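Local coordinates for motility protein B (Helicobacter pylori, PDB 3S0Y) that probably forms, with MotA, the stator of the flagellar motor and may fasten the torque-generating machinery to the cell wall, at residues A[41-46]-A[55-60]; A[73-78]-A[128-133]. All coordinates share one frame; numbering follows the deposited sequence.

Contact 1: residues A[41-46]-A[55-60]; sequences EGSVLE and KLPSNL
Val-44 and Lys-55 form an antiparallel hydrogen-bonded pair in the beta hairpin of strands 43-48 and 51-56. The hairpin belongs to the mixed sheet of the OmpA-like domain. Lys-55 N gives the shorter backbone bond to Val-44 O, at 2.8 Å and almost straight, 175° at the hydrogen. Val-44 N returns a bond to Lys-55 O at 3.1 Å, in the carbonyl plane. The same oxygen is approached by Ser-43 CA at 3.2 Å in a CA-H...O contact.

Both side chains of the pair lie on one face of the sheet. In the conformer described, Val-44 CG2 rests on the aliphatic part of Lys-55, 3.7 Å from its CB. With CG beside its own backbone N (chi1 -51°) and the chain extended beyond, the lysine runs past this methyl to Glu-46. There Lys-55 NZ meets Glu-46 OE1 at 3.0 Å. This is a salt bridge, but its hydrogen bond is weak. Glu-31, on the strand beyond 43-48, makes a long, weak ion pair with the amine.

Past the pair the two chains separate. The first turns a corner at Gly-42, whose positive phi of 94° suits glycine. Pro-57 packs beside this corner, with its CG 3.6 Å from Gly-42 O. Leu-60 CD1 lies 3.7 Å from Glu-41 O, beside the same corner. Leu-60 N bonds to Pro-57 O, which closes the 3-10 turn. Ser-58 OG is hydrogen-bonded to Arg-120 of helix 113-130. In the conformer described, Ser-43 OG is buried among Leu-56, Pro-57 and Leu-60 with no hydrogen-bond partner.

The backbone pair thus fixes the strand register, while the charged pair is partly exposed and likely adds a modest electrostatic link across the same face.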
loop_
_atom_site.group_PDB
_atom_site.type_symbol
_atom_site.label_atom_id
_atom_site.label_comp_id
_atom_site.label_asym_id
_atom_site.label_seq_id
_atom_site.Cartn_x
_atom_site.Cartn_y
_atom_site.Cartn_z
ATOM N N GLU A 41 -0.527 10.195 -20.565
ATOM C CA GLU A 41 0.935 10.388 -20.529
ATOM C C GLU A 41 1.488 10.840 -19.157
ATOM O O GLU A 41 0.842 11.564 -18.397
ATOM C CB GLU A 41 1.315 11.414 -21.615
ATOM C CG GLU A 41 2.803 11.700 -21.850
ATOM C CD GLU A 41 3.431 10.932 -23.024
ATOM O OE1 GLU A 41 2.704 10.355 -23.865
ATOM O OE2 GLU A 41 4.680 10.920 -23.108
ATOM N N GLY A 42 2.712 10.417 -18.876
ATOM C CA GLY A 42 3.330 10.612 -17.571
ATOM C C GLY A 42 3.149 9.425 -16.628
ATOM O O GLY A 42 3.732 9.409 -15.543
ATOM N N SER A 43 2.338 8.437 -17.010
ATOM C CA SER A 43 2.211 7.230 -16.181
ATOM C C SER A 43 3.456 6.354 -16.341
ATOM O O SER A 43 4.077 6.345 -17.418
ATOM C CB SER A 43 0.973 6.429 -16.548
ATOM O OG SER A 43 -0.199 7.196 -16.360
ATOM N N VAL A 44 3.815 5.633 -15.276
ATOM C CA VAL A 44 4.869 4.629 -15.345
ATOM C C VAL A 44 4.401 3.286 -14.786
ATOM O O VAL A 44 3.513 3.223 -13.936
ATOM C CB VAL A 44 6.178 5.059 -14.631
ATOM C CG1 VAL A 44 6.807 6.256 -15.330
ATOM C CG2 VAL A 44 5.937 5.376 -13.170
ATOM N N LEU A 45 4.990 2.220 -15.315
ATOM C CA LEU A 45 4.780 0.869 -14.832
ATOM C C LEU A 45 6.082 0.422 -14.178
ATOM O O LEU A 45 7.124 0.450 -14.821
ATOM C CB LEU A 45 4.419 -0.072 -15.972
ATOM C CG LEU A 45 4.264 -1.554 -15.615
ATOM C CD1 LEU A 45 3.068 -1.740 -14.732
ATOM C CD2 LEU A 45 4.201 -2.438 -16.899
ATOM N N GLU A 46 6.025 0.072 -12.906
ATOM C CA GLU A 46 7.206 -0.371 -12.174
ATOM C C GLU A 46 7.065 -1.828 -11.779
ATOM O O GLU A 46 5.995 -2.247 -11.304
ATOM C CB GLU A 46 7.411 0.462 -10.909
ATOM C CG GLU A 46 8.690 0.079 -10.120
ATOM C CD GLU A 46 8.910 0.862 -8.821
ATOM O OE1 GLU A 46 7.977 1.541 -8.353
ATOM O OE2 GLU A 46 10.036 0.771 -8.255
ATOM N N LYS A 55 1.738 3.619 -11.793
ATOM C CA LYS A 55 1.731 4.930 -11.153
ATOM C C LYS A 55 1.114 5.977 -12.079
ATOM O O LYS A 55 1.567 6.158 -13.203
ATOM C CB LYS A 55 3.142 5.369 -10.767
ATOM C CG LYS A 55 3.907 4.350 -9.980
ATOM C CD LYS A 55 5.203 4.940 -9.476
ATOM C CE LYS A 55 6.068 3.866 -8.901
ATOM N NZ LYS A 55 7.313 4.422 -8.245
ATOM N N LEU A 56 0.088 6.651 -11.567
ATOM C CA LEU A 56 -0.710 7.613 -12.300
ATOM C C LEU A 56 -0.572 8.991 -11.666
ATOM O O LEU A 56 -0.961 9.185 -10.525
ATOM C CB LEU A 56 -2.179 7.214 -12.247
ATOM C CG LEU A 56 -2.362 5.730 -12.672
ATOM C CD1 LEU A 56 -3.742 5.230 -12.251
ATOM C CD2 LEU A 56 -2.064 5.568 -14.175
ATOM N N PRO A 57 -0.049 9.956 -12.416
ATOM C CA PRO A 57 -0.025 11.319 -11.898
ATOM C C PRO A 57 -1.430 11.839 -11.646
ATOM O O PRO A 57 -2.381 11.441 -12.304
ATOM C CB PRO A 57 0.699 12.123 -12.967
ATOM C CG PRO A 57 1.002 11.194 -14.087
ATOM C CD PRO A 57 0.436 9.853 -13.802
ATOM N N SER A 58 -1.547 12.693 -10.641
ATOM C CA SER A 58 -2.828 13.229 -10.189
ATOM C C SER A 58 -3.735 13.682 -11.305
ATOM O O SER A 58 -4.946 13.418 -11.292
ATOM C CB SER A 58 -2.571 14.428 -9.268
ATOM O OG SER A 58 -3.807 14.963 -8.784
ATOM N N ASN A 59 -3.140 14.405 -12.254
ATOM C CA ASN A 59 -3.871 15.044 -13.332
ATOM C C ASN A 59 -4.493 14.088 -14.351
ATOM O O ASN A 59 -5.389 14.491 -15.088
ATOM C CB ASN A 59 -2.966 16.064 -14.054
ATOM C CG ASN A 59 -1.737 15.423 -14.650
ATOM O OD1 ASN A 59 -0.828 14.961 -13.925
ATOM N ND2 ASN A 59 -1.707 15.347 -15.970
ATOM N N LEU A 60 -4.050 12.836 -14.380
ATOM C CA LEU A 60 -4.707 11.811 -15.189
ATOM C C LEU A 60 -5.988 11.264 -14.554
ATOM O O LEU A 60 -6.659 10.432 -15.169
ATOM C CB LEU A 60 -3.757 10.657 -15.479
ATOM C CG LEU A 60 -2.514 10.995 -16.293
ATOM C CD1 LEU A 60 -1.793 9.694 -16.662
ATOM C CD2 LEU A 60 -2.831 11.797 -17.533
#

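Contact 2: residues A[73-78]-A[128-133]; sequences DMMLYI and LIQYGV
Ile-78 and Leu-128 mark the closest backbone approach, with CA atoms 6.4 Å apart. Here the first turn of helix 75-86 meets the last turn of helix 113-130, two helices of the OmpA-like domain. The second helix ends in a Schellman motif. Val-133 N bonds back to Leu-128 O at 3.1 Å, and Gly-132 N bonds to Ile-129 O. Gly-132 is the C-prime residue and has a positive phi of 109°. Tyr-131 is the first residue to leave helical angles, and its side chain points to the other helix.

No hydrogen bond joins the two segments. The inner part of the contact is aliphatic. Ile-78 CG2 touches Leu-128 CD2 at 3.6 Å, and the two side chains cross at about a right angle. Ile-78 CG2 stands anti to the backbone N, which turns it to the leucine. Both residues are buried. Val-127 of helix 113-130 also packs on Ile-78 and Met-75, and Leu-138 of strand 138-142 lies against Leu-128.

The outer part is built on Tyr-131. Its ring reaches the start of helix 75-86 and passes Met-75 O obliquely, with that oxygen 3.6 Å from Tyr-131 CE2. Met-75 bends at chi2 and chi3 (-73° and -86°), and this brings its methyl CE back beside the tyrosine, 4.1 Å from Tyr-131 CE2. Glu-79 and Ala-82 carry the ring contact along the same helix. On the far side of the helix end, Ile-129 packs on Tyr-114 of the second subunit. At the end of the ring, Tyr-131 OH sits 3.5 Å from Met-75 CB.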
loop_
_atom_site.group_PDB
_atom_site.type_symbol
_atom_site.label_atom_id
_atom_site.label_comp_id
_atom_site.label_asym_id
_atom_site.label_seq_id
_atom_site.Cartn_x
_atom_site.Cartn_y
_atom_site.Cartn_z
ATOM N N ASP A 73 -13.448 13.840 -17.858
ATOM C CA ASP A 73 -12.679 13.614 -19.088
ATOM C C ASP A 73 -11.719 12.440 -18.993
ATOM O O ASP A 73 -11.264 11.945 -20.019
ATOM C CB ASP A 73 -11.869 14.857 -19.460
ATOM C CG ASP A 73 -12.744 16.052 -19.784
ATOM O OD1 ASP A 73 -12.185 17.115 -20.123
ATOM O OD2 ASP A 73 -13.984 15.932 -19.701
ATOM N N MET A 74 -11.405 12.010 -17.767
ATOM C CA MET A 74 -10.466 10.932 -17.536
ATOM C C MET A 74 -11.129 9.584 -17.240
ATOM O O MET A 74 -10.433 8.602 -17.008
ATOM C CB MET A 74 -9.570 11.314 -16.360
ATOM C CG MET A 74 -8.873 12.676 -16.522
ATOM S SD MET A 74 -7.681 12.635 -17.892
ATOM C CE MET A 74 -7.035 14.311 -17.840
ATOM N N MET A 75 -12.461 9.538 -17.217
ATOM C CA MET A 75 -13.179 8.285 -16.984
ATOM C C MET A 75 -12.672 7.194 -17.923
ATOM O O MET A 75 -12.560 6.050 -17.534
ATOM C CB MET A 75 -14.696 8.476 -17.146
ATOM C CG MET A 75 -15.385 9.172 -15.976
ATOM S SD MET A 75 -15.549 8.163 -14.481
ATOM C CE MET A 75 -17.067 7.268 -14.796
ATOM N N LEU A 76 -12.334 7.557 -19.159
ATOM C CA LEU A 76 -11.856 6.574 -20.123
ATOM C C LEU A 76 -10.474 5.992 -19.792
ATOM O O LEU A 76 -10.170 4.882 -20.221
ATOM C CB LEU A 76 -11.896 7.144 -21.547
ATOM C CG LEU A 76 -12.176 6.166 -22.699
ATOM C CD1 LEU A 76 -12.497 4.723 -22.235
ATOM C CD2 LEU A 76 -13.302 6.697 -23.612
ATOM N N TYR A 77 -9.644 6.694 -19.015
ATOM C CA TYR A 77 -8.383 6.091 -18.567
ATOM C C TYR A 77 -8.659 5.010 -17.550
ATOM O O TYR A 77 -8.049 3.951 -17.585
ATOM C CB TYR A 77 -7.388 7.115 -17.985
ATOM C CG TYR A 77 -6.938 8.170 -18.972
ATOM C CD1 TYR A 77 -6.927 7.923 -20.354
ATOM C CD2 TYR A 77 -6.502 9.414 -18.531
ATOM C CE1 TYR A 77 -6.506 8.896 -21.264
ATOM C CE2 TYR A 77 -6.075 10.394 -19.437
ATOM C CZ TYR A 77 -6.084 10.128 -20.794
ATOM O OH TYR A 77 -5.675 11.100 -21.682
ATOM N N ILE A 78 -9.592 5.252 -16.645
ATOM C CA ILE A 78 -9.906 4.233 -15.677
ATOM C C ILE A 78 -10.558 3.043 -16.374
ATOM O O ILE A 78 -10.240 1.920 -16.042
ATOM C CB ILE A 78 -10.732 4.766 -14.487
ATOM C CG1 ILE A 78 -9.974 5.920 -13.798
ATOM C CG2 ILE A 78 -10.965 3.631 -13.493
ATOM C CD1 ILE A 78 -10.850 6.993 -13.177
ATOM N N LEU A 128 -13.315 1.794 -10.913
ATOM C CA LEU A 128 -12.927 0.489 -11.456
ATOM C C LEU A 128 -14.084 -0.517 -11.341
ATOM O O LEU A 128 -14.329 -1.360 -12.236
ATOM C CB LEU A 128 -11.689 -0.042 -10.721
ATOM C CG LEU A 128 -10.349 0.617 -11.077
ATOM C CD1 LEU A 128 -9.215 0.155 -10.098
ATOM C CD2 LEU A 128 -9.942 0.304 -12.550
ATOM N N ILE A 129 -14.791 -0.444 -10.219
ATOM C CA ILE A 129 -15.943 -1.313 -9.998
ATOM C C ILE A 129 -17.062 -0.963 -10.985
ATOM O O ILE A 129 -17.681 -1.843 -11.578
ATOM C CB ILE A 129 -16.415 -1.267 -8.539
ATOM C CG1 ILE A 129 -15.350 -1.922 -7.670
ATOM C CG2 ILE A 129 -17.780 -2.007 -8.395
ATOM C CD1 ILE A 129 -15.505 -1.700 -6.198
ATOM N N GLN A 130 -17.288 0.322 -11.199
ATOM C CA GLN A 130 -18.271 0.743 -12.191
ATOM C C GLN A 130 -17.974 0.110 -13.552
ATOM O O GLN A 130 -18.879 -0.296 -14.281
ATOM C CB GLN A 130 -18.268 2.261 -12.333
ATOM C CG GLN A 130 -19.034 3.030 -11.275
ATOM C CD GLN A 130 -18.970 4.498 -11.549
ATOM O OE1 GLN A 130 -19.975 5.132 -11.943
ATOM N NE2 GLN A 130 -17.797 5.052 -11.401
ATOM N N TYR A 131 -16.701 0.052 -13.904
ATOM C CA TYR A 131 -16.281 -0.551 -15.160
ATOM C C TYR A 131 -16.066 -2.065 -15.135
ATOM O O TYR A 131 -15.537 -2.613 -16.103
ATOM C CB TYR A 131 -15.045 0.150 -15.719
ATOM C CG TYR A 131 -15.337 1.511 -16.283
ATOM C CD1 TYR A 131 -16.100 1.660 -17.449
ATOM C CD2 TYR A 131 -14.816 2.634 -15.701
ATOM C CE1 TYR A 131 -16.363 2.920 -17.983
ATOM C CE2 TYR A 131 -15.090 3.913 -16.230
ATOM C CZ TYR A 131 -15.832 4.031 -17.373
ATOM O OH TYR A 131 -16.067 5.289 -17.861
ATOM N N GLY A 132 -16.492 -2.743 -14.077
ATOM C CA GLY A 132 -16.592 -4.194 -14.112
ATOM C C GLY A 132 -15.602 -5.008 -13.294
ATOM O O GLY A 132 -15.735 -6.230 -13.236
ATOM N N VAL A 133 -14.647 -4.370 -12.620
ATOM C CA VAL A 133 -13.678 -5.111 -11.812
ATOM C C VAL A 133 -14.434 -5.671 -10.628
ATOM O O VAL A 133 -15.282 -4.974 -10.060
ATOM C CB VAL A 133 -12.510 -4.226 -11.353
ATOM C CG1 VAL A 133 -11.494 -5.060 -10.527
ATOM C CG2 VAL A 133 -11.830 -3.584 -12.536
#

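In the fold
The two contacts follow each other along the chain, and contact 1 closes before contact 2 opens. Their centres are about 15 Å apart. Contact 1 lies in the beta hairpin of the mixed sheet, and contact 2 lies between helices 75-86 and 113-130. Strand 51-56 leads on to helix 75-86, so the second segment of contact 1 comes shortly before the first of contact 2. They also touch directly. Leu-60 O packs on Met-74 CB at 3.3 Å and near the ring of Tyr-77. The 3-10 turn after the hairpin thus packs against the start of helix 75-86, in the periplasmic part of the protein.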